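Local coordinates for SYE1 (Shewanella oneidensis, PDB 4AWT), which binds flavin mononucleotide and probably works as an NAD(P)H-dependent oxidoreductase of the Old Yellow Enzyme family, acting on CH-CH groups, at residues N209-R212 against F213-E216. The protein carries 1 engineered substitution. Residues are numbered along the deposited sequence; the frame is centred on the assembly and turned at random. Where two conformers were deposited one is given.
Sequences NRLR and FLDE
Arg212 lays its aliphatic stem against the carboxylate of Glu216, one helical turn on: CG of Arg212 lies 3.4 Å from OE2 of Glu216. The two belong to helix 212-225, which follows strand 177-181 of the TIM barrel and leads to strand 230-234; the short helix 207-210 is joined to it through a water-bridged junction. There, water 1 accepts from Phe213 N and lies within hydrogen-bonding distance of Asn209 O, while water 2 accepts from Leu214 N and donates to Arg210 O, its oxygen 2.7 Å from that carbonyl oxygen; solvent thus stands in for direct i to i+4 bonds. Such bonds follow from Asp215 N to Leu211 O (2.9 Å) and from Glu216 N to Arg212 O.

Arginine suits its place because its long stem can lie along Glu216 while its N-H groups serve several partners at once. With CG anti to the backbone N (chi1 -172°) and a bend at chi3, its guanidinium turns toward helix 207-210, where NH2 gives Asn209 OD1 a 2.8 Å hydrogen bond, in the guanidinium plane but tilted 30° from the carbonyl plane, and also meets Glu208 in a salt bridge; NE reaches the carbonyl of Glu202. A leucine in its place would probably leave Glu208 without its ionic mate and Asn209 OD1 without this donor. Leu211, buried and apolar, packs on helix 248-261, and Phe213 against helices 153-172 and 187-192. Asp215 OD1 is hydrogen-bonded to His262 NE2, and Glu216 OE1 to Tyr203 OH. The guanidinium and carboxylate planes stand 59° apart without direct charge contact; water 3 joins them, accepting from Arg212 NH1 and donating to Glu216 OE2 at 2.7 Å.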
# COMPACT_ATOMS: atom_id res chain seq x y z
N ASN A 209 2.13 17.64 -15.50
CA ASN A 209 2.07 18.32 -14.21
C ASN A 209 1.46 17.43 -13.15
O ASN A 209 1.90 17.44 -11.99
CB ASN A 209 1.34 19.61 -14.35
CG ASN A 209 2.11 20.69 -15.06
OD1 ASN A 209 3.25 20.49 -15.49
ND2 ASN A 209 1.49 21.84 -15.16
N ARG A 210 0.40 16.69 -13.50
CA ARG A 210 -0.27 15.84 -12.51
C ARG A 210 0.65 14.69 -12.10
O ARG A 210 0.49 14.24 -10.93
CB ARG A 210 -1.56 15.29 -13.06
CG ARG A 210 -2.67 16.31 -13.10
CD ARG A 210 -4.00 15.75 -13.59
NE ARG A 210 -4.02 15.49 -15.02
CZ ARG A 210 -4.02 14.34 -15.67
NH1 ARG A 210 -3.96 13.17 -15.04
NH2 ARG A 210 -4.06 14.35 -17.01
N LEU A 211 1.56 14.26 -12.92
CA LEU A 211 2.51 13.21 -12.55
C LEU A 211 3.73 13.74 -11.86
O LEU A 211 4.58 12.95 -11.40
CB LEU A 211 2.93 12.40 -13.78
CG LEU A 211 1.78 11.63 -14.45
CD1 LEU A 211 2.27 10.91 -15.67
CD2 LEU A 211 1.12 10.66 -13.50
N ARG A 212 3.89 15.05 -11.73
CA ARG A 212 5.13 15.65 -11.23
C ARG A 212 5.39 15.28 -9.78
O ARG A 212 6.54 14.98 -9.42
CB ARG A 212 5.08 17.17 -11.43
CG ARG A 212 6.43 17.80 -11.10
CD ARG A 212 6.36 19.33 -11.30
NE ARG A 212 5.90 19.70 -12.63
CZ ARG A 212 6.56 19.64 -13.73
NH1 ARG A 212 7.84 19.27 -13.74
NH2 ARG A 212 5.93 19.97 -14.87
N PHE A 213 4.38 15.34 -8.92
CA PHE A 213 4.60 15.03 -7.51
C PHE A 213 5.06 13.57 -7.37
O PHE A 213 6.03 13.28 -6.67
CB PHE A 213 3.36 15.33 -6.70
CG PHE A 213 3.54 15.22 -5.21
CD1 PHE A 213 4.53 15.90 -4.55
CD2 PHE A 213 2.68 14.42 -4.47
CE1 PHE A 213 4.65 15.80 -3.17
CE2 PHE A 213 2.80 14.33 -3.10
CZ PHE A 213 3.76 15.07 -2.44
N LEU A 214 4.38 12.65 -8.06
CA LEU A 214 4.82 11.26 -8.10
C LEU A 214 6.28 11.16 -8.52
O LEU A 214 7.09 10.46 -7.91
CB LEU A 214 3.93 10.48 -9.06
CG LEU A 214 4.36 9.03 -9.31
CD1 LEU A 214 4.22 8.15 -8.08
CD2 LEU A 214 3.53 8.44 -10.46
N ASP A 215 6.63 11.85 -9.64
CA ASP A 215 7.96 11.81 -10.15
C ASP A 215 8.99 12.22 -9.11
O ASP A 215 10.03 11.60 -8.92
CB ASP A 215 8.05 12.70 -11.40
CG ASP A 215 9.35 12.59 -12.12
OD1 ASP A 215 9.84 11.51 -12.36
OD2 ASP A 215 9.77 13.61 -12.66
N GLU A 216 8.71 13.36 -8.45
CA GLU A 216 9.64 13.92 -7.51
C GLU A 216 9.77 13.09 -6.25
O GLU A 216 10.87 12.94 -5.68
CB GLU A 216 9.23 15.36 -7.18
CG GLU A 216 9.41 16.27 -8.39
CD GLU A 216 8.97 17.70 -8.18
OE1 GLU A 216 8.43 18.00 -7.09
OE2 GLU A 216 9.11 18.52 -9.09
O HOH W 1 1.75 16.42 -9.41
O HOH W 2 1.62 13.01 -8.87
O HOH W 3 9.72 18.29 -11.67